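Local coordinates for peptidyl-prolyl cis-trans isomerase (Hirschia baltica, PDB 5EX2), which probably catalyses the cis-trans isomerisation of peptide bonds preceding proline, as expected of a periplasmic cyclophilin, at residues M149-T161 and G167-R179. Numbering follows the deposited sequence.
Sequences MPHCAGVVSMART and GKDQFFLMRDESR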
loop_
_atom_site.group_PDB
_atom_site.type_symbol
_atom_site.label_atom_id
_atom_site.label_comp_id
_atom_site.label_asym_id
_atom_site.label_seq_id
_atom_site.Cartn_x
_atom_site.Cartn_y
_atom_site.Cartn_z
ATOM N N MET A 149 5.249 6.365 -4.661
ATOM C CA MET A 149 4.992 5.896 -3.323
ATOM C C MET A 149 6.192 5.091 -2.879
ATOM O O MET A 149 6.390 3.961 -3.352
ATOM C CB MET A 149 3.723 5.051 -3.267
ATOM C CG MET A 149 3.485 4.443 -1.902
ATOM S SD MET A 149 1.765 3.971 -1.630
ATOM C CE MET A 149 1.546 2.670 -2.827
ATOM N N PRO A 150 6.998 5.656 -1.979
ATOM C CA PRO A 150 8.222 4.954 -1.587
ATOM C C PRO A 150 7.936 3.689 -0.815
ATOM O O PRO A 150 6.869 3.553 -0.226
ATOM C CB PRO A 150 8.937 5.974 -0.707
ATOM C CG PRO A 150 7.858 6.811 -0.158
ATOM C CD PRO A 150 6.870 6.945 -1.280
ATOM N N HIS A 151 8.897 2.776 -0.831
ATOM C CA HIS A 151 8.702 1.467 -0.260
ATOM C C HIS A 151 8.975 1.478 1.248
ATOM O O HIS A 151 9.905 0.855 1.751
ATOM C CB HIS A 151 9.568 0.469 -1.024
ATOM C CG HIS A 151 9.053 0.193 -2.406
ATOM N ND1 HIS A 151 9.180 1.078 -3.449
ATOM C CD2 HIS A 151 8.384 -0.874 -2.897
ATOM C CE1 HIS A 151 8.610 0.562 -4.529
ATOM N NE2 HIS A 151 8.117 -0.621 -4.219
ATOM N N CYS A 152 8.140 2.209 1.974
ATOM C CA CYS A 152 8.118 2.171 3.422
ATOM C C CYS A 152 7.565 0.827 3.865
ATOM O O CYS A 152 6.850 0.189 3.113
ATOM C CB CYS A 152 7.218 3.277 4.013
ATOM S SG CYS A 152 7.590 4.938 3.573
ATOM N N ALA A 153 7.847 0.428 5.103
ATOM C CA ALA A 153 7.155 -0.698 5.717
ATOM C C ALA A 153 5.669 -0.462 5.584
ATOM O O ALA A 153 5.195 0.652 5.830
ATOM C CB ALA A 153 7.559 -0.848 7.161
ATOM N N GLY A 154 4.933 -1.493 5.187
ATOM C CA GLY A 154 3.510 -1.363 4.991
ATOM C C GLY A 154 3.061 -1.242 3.547
ATOM O O GLY A 154 1.940 -1.592 3.211
ATOM N N VAL A 155 3.935 -0.750 2.687
ATOM C CA VAL A 155 3.611 -0.610 1.284
ATOM C C VAL A 155 3.578 -1.984 0.652
ATOM O O VAL A 155 4.230 -2.912 1.112
ATOM C CB VAL A 155 4.618 0.367 0.611
ATOM C CG1 VAL A 155 4.546 0.341 -0.924
ATOM C CG2 VAL A 155 4.332 1.773 1.135
ATOM N N VAL A 156 2.780 -2.097 -0.389
ATOM C CA VAL A 156 2.646 -3.320 -1.162
ATOM C C VAL A 156 3.017 -3.003 -2.605
ATOM O O VAL A 156 2.604 -1.974 -3.141
ATOM C CB VAL A 156 1.201 -3.881 -1.046
ATOM C CG1 VAL A 156 1.044 -5.172 -1.798
ATOM C CG2 VAL A 156 0.829 -4.082 0.419
ATOM N N SER A 157 3.798 -3.872 -3.233
ATOM C CA SER A 157 4.379 -3.572 -4.530
ATOM C C SER A 157 4.411 -4.807 -5.411
ATOM O O SER A 157 4.018 -5.875 -4.987
ATOM C CB SER A 157 5.766 -2.990 -4.316
ATOM O OG SER A 157 6.307 -2.511 -5.517
ATOM N N MET A 158 4.807 -4.626 -6.658
ATOM C CA MET A 158 4.746 -5.682 -7.643
ATOM C C MET A 158 6.114 -6.267 -7.933
ATOM O O MET A 158 7.038 -5.548 -8.255
ATOM C CB MET A 158 4.137 -5.155 -8.939
ATOM C CG MET A 158 3.378 -6.204 -9.692
ATOM S SD MET A 158 1.812 -6.550 -8.878
ATOM C CE MET A 158 1.318 -8.031 -9.744
ATOM N N ALA A 159 6.239 -7.578 -7.811
ATOM C CA ALA A 159 7.473 -8.238 -8.164
ATOM C C ALA A 159 7.676 -8.181 -9.661
ATOM O O ALA A 159 6.724 -8.106 -10.431
ATOM C CB ALA A 159 7.458 -9.673 -7.710
ATOM N N ARG A 160 8.932 -8.221 -10.071
ATOM C CA ARG A 160 9.262 -8.264 -11.479
ATOM C C ARG A 160 10.678 -8.783 -11.651
ATOM O O ARG A 160 11.450 -8.829 -10.692
ATOM C CB ARG A 160 9.117 -6.889 -12.123
ATOM C CG ARG A 160 10.044 -5.828 -11.583
ATOM C CD ARG A 160 9.988 -4.646 -12.513
ATOM N NE ARG A 160 10.933 -3.579 -12.195
ATOM C CZ ARG A 160 12.120 -3.420 -12.783
ATOM N NH1 ARG A 160 12.556 -4.283 -13.693
ATOM N NH2 ARG A 160 12.887 -2.399 -12.443
ATOM N N THR A 161 10.980 -9.191 -12.876
ATOM C CA THR A 161 12.332 -9.567 -13.284
ATOM C C THR A 161 13.119 -8.327 -13.704
ATOM O O THR A 161 12.687 -7.208 -13.453
ATOM C CB THR A 161 12.307 -10.566 -14.452
ATOM O OG1 THR A 161 11.811 -9.915 -15.631
ATOM C CG2 THR A 161 11.431 -11.762 -14.125
ATOM N N GLY A 167 5.870 -7.394 -14.468
ATOM C CA GLY A 167 4.955 -7.553 -13.351
ATOM C C GLY A 167 3.691 -8.226 -13.836
ATOM O O GLY A 167 3.239 -7.974 -14.949
ATOM N N LYS A 168 3.132 -9.122 -13.028
ATOM C CA LYS A 168 1.965 -9.887 -13.466
ATOM C C LYS A 168 1.087 -10.286 -12.303
ATOM O O LYS A 168 -0.026 -9.781 -12.170
ATOM C CB LYS A 168 2.398 -11.130 -14.243
ATOM C CG LYS A 168 1.219 -11.902 -14.819
ATOM C CD LYS A 168 1.661 -13.022 -15.744
ATOM C CE LYS A 168 2.342 -14.146 -14.997
ATOM N NZ LYS A 168 2.870 -15.156 -15.960
ATOM N N ASP A 169 1.579 -11.204 -11.473
ATOM C CA ASP A 169 0.813 -11.702 -10.324
ATOM C C ASP A 169 1.566 -11.584 -9.004
ATOM O O ASP A 169 0.998 -11.240 -7.983
ATOM C CB ASP A 169 0.387 -13.158 -10.548
ATOM C CG ASP A 169 1.520 -14.067 -10.985
ATOM O OD1 ASP A 169 2.658 -13.613 -11.242
ATOM O OD2 ASP A 169 1.239 -15.277 -11.085
ATOM N N GLN A 170 2.867 -11.840 -9.025
ATOM C CA GLN A 170 3.638 -11.828 -7.793
ATOM C C GLN A 170 3.736 -10.437 -7.223
ATOM O O GLN A 170 3.955 -9.469 -7.955
ATOM C CB GLN A 170 5.037 -12.394 -8.023
ATOM C CG GLN A 170 5.010 -13.849 -8.409
ATOM C CD GLN A 170 6.377 -14.451 -8.523
ATOM O OE1 GLN A 170 7.178 -14.375 -7.595
ATOM N NE2 GLN A 170 6.655 -15.067 -9.663
ATOM N N PHE A 171 3.602 -10.350 -5.906
ATOM C CA PHE A 171 3.586 -9.086 -5.186
ATOM C C PHE A 171 4.498 -9.193 -3.982
ATOM O O PHE A 171 4.879 -10.297 -3.578
ATOM C CB PHE A 171 2.177 -8.753 -4.713
ATOM C CG PHE A 171 1.627 -9.790 -3.802
ATOM C CD1 PHE A 171 0.938 -10.874 -4.299
ATOM C CD2 PHE A 171 1.867 -9.714 -2.443
ATOM C CE1 PHE A 171 0.477 -11.866 -3.448
ATOM C CE2 PHE A 171 1.413 -10.694 -1.589
ATOM C CZ PHE A 171 0.719 -11.776 -2.093
ATOM N N PHE A 172 4.909 -8.080 -3.412
ATOM C CA PHE A 172 5.572 -8.191 -2.135
ATOM C C PHE A 172 5.035 -7.189 -1.135
ATOM O O PHE A 172 4.626 -6.060 -1.454
ATOM C CB PHE A 172 7.085 -8.126 -2.269
ATOM C CG PHE A 172 7.596 -6.966 -3.020
ATOM C CD1 PHE A 172 7.629 -6.982 -4.401
ATOM C CD2 PHE A 172 8.112 -5.882 -2.348
ATOM C CE1 PHE A 172 8.147 -5.922 -5.099
ATOM C CE2 PHE A 172 8.631 -4.820 -3.040
ATOM C CZ PHE A 172 8.646 -4.835 -4.421
ATOM N N LEU A 173 5.042 -7.674 0.093
ATOM C CA LEU A 173 4.604 -6.939 1.275
ATOM C C LEU A 173 5.827 -6.370 1.960
ATOM O O LEU A 173 6.713 -7.125 2.383
ATOM C CB LEU A 173 3.860 -7.858 2.240
ATOM C CG LEU A 173 2.718 -8.668 1.640
ATOM C CD1 LEU A 173 2.123 -9.572 2.717
ATOM C CD2 LEU A 173 1.630 -7.775 1.051
ATOM N N MET A 174 5.930 -5.051 2.038
ATOM C CA MET A 174 7.117 -4.441 2.619
ATOM C C MET A 174 7.146 -4.580 4.127
ATOM O O MET A 174 6.250 -4.123 4.821
ATOM C CB MET A 174 7.223 -2.962 2.250
ATOM C CG MET A 174 7.350 -2.680 0.774
ATOM S SD MET A 174 8.681 -3.588 -0.019
ATOM C CE MET A 174 10.048 -3.210 1.053
ATOM N N ARG A 175 8.174 -5.235 4.626
ATOM C CA ARG A 175 8.350 -5.450 6.058
ATOM C C ARG A 175 9.197 -4.363 6.698
ATOM O O ARG A 175 9.115 -4.144 7.902
ATOM C CB ARG A 175 8.983 -6.814 6.323
ATOM C CG ARG A 175 8.061 -7.967 5.996
ATOM C CD ARG A 175 8.759 -9.297 5.873
ATOM N NE ARG A 175 9.530 -9.777 7.020
ATOM C CZ ARG A 175 9.371 -10.978 7.593
ATOM N NH1 ARG A 175 8.355 -11.783 7.263
ATOM N NH2 ARG A 175 10.204 -11.355 8.555
ATOM N N ASP A 176 10.009 -3.676 5.897
ATOM C CA ASP A 176 10.909 -2.631 6.387
ATOM C C ASP A 176 11.210 -1.679 5.244
ATOM O O ASP A 176 11.118 -2.042 4.061
ATOM C CB ASP A 176 12.199 -3.231 6.951
ATOM C CG ASP A 176 13.069 -2.193 7.638
ATOM O OD1 ASP A 176 12.665 -1.699 8.708
ATOM O OD2 ASP A 176 14.158 -1.869 7.112
ATOM N N GLU A 177 11.550 -0.450 5.602
ATOM C CA GLU A 177 11.878 0.581 4.632
ATOM C C GLU A 177 12.944 0.096 3.667
ATOM O O GLU A 177 14.012 -0.351 4.077
ATOM C CB GLU A 177 12.352 1.843 5.348
ATOM C CG GLU A 177 12.886 2.941 4.402
ATOM C CD GLU A 177 13.422 4.159 5.138
ATOM O OE1 GLU A 177 13.669 4.052 6.356
ATOM O OE2 GLU A 177 13.610 5.225 4.499
ATOM N N SER A 178 12.643 0.214 2.377
ATOM C CA SER A 178 13.533 -0.286 1.330
ATOM C C SER A 178 13.618 0.686 0.161
ATOM O O SER A 178 13.049 0.437 -0.903
ATOM C CB SER A 178 13.048 -1.646 0.852
ATOM O OG SER A 178 12.999 -2.559 1.934
ATOM N N ARG A 179 14.313 1.797 0.363
ATOM C CA ARG A 179 14.232 2.913 -0.573
ATOM C C ARG A 179 14.968 2.637 -1.866
ATOM O O ARG A 179 14.750 3.336 -2.857
ATOM C CB ARG A 179 14.756 4.199 0.070
ATOM C CG ARG A 179 14.066 4.554 1.376
ATOM C CD ARG A 179 12.545 4.733 1.232
ATOM N NE ARG A 179 12.224 6.007 0.601
ATOM C CZ ARG A 179 12.236 7.173 1.234
ATOM N NH1 ARG A 179 12.543 7.230 2.525
ATOM N NH2 ARG A 179 11.936 8.290 0.582
HETATM O O HOH W 1 4.626 -9.843 -10.615
#
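Ser157 and Phe172 form the hydrogen-bonded pair at the middle of an antiparallel ladder between strands 155-158 and 171-174, whose axes approach to 4.6 Å; Met174 N to Val155 O follows on one side, and Ala159 N to Gln170 O continues the bonding just past the strand ends on the other. On the face shared by this pair, in one of the two conformers modelled for Phe172, Ser157 CB sits over the ring, 3.8 Å from its centroid, in a CH-pi contact offset toward the rim. With OG anti to the backbone N (chi1 -172°), Ser157 reaches the edge of the His151 ring, where OG and NE2 share a hydrogen bond of 2.9 Å that helps fix the imidazole's rotation. Met174 SD comes to that ring edge too, 4.0 Å from His151 CD2. These are neighbouring strands of the eight-stranded cyclophilin barrel, flanked by strands 187-191 and 73-76. On the other face Val156 CG2 lies alongside Leu173 CD2 at 3.8 Å, and Met158, bent at chi2, brings its CE against Lys168 O. One water joins Ala159 O, Gln170 O and Lys168 N beyond the strand ends. At the far end Ser178 N bonds to His151 O, and Arg179 NE comes within 3.5 Å of Pro150 CB. An alanine in place of Arg179 would probably strip this cover from Pro150 and leave Glu177, salt-bridged through OE2 to NH1, and the outside partners Asp182, Asp252 and Glu130 without their shared positive charge.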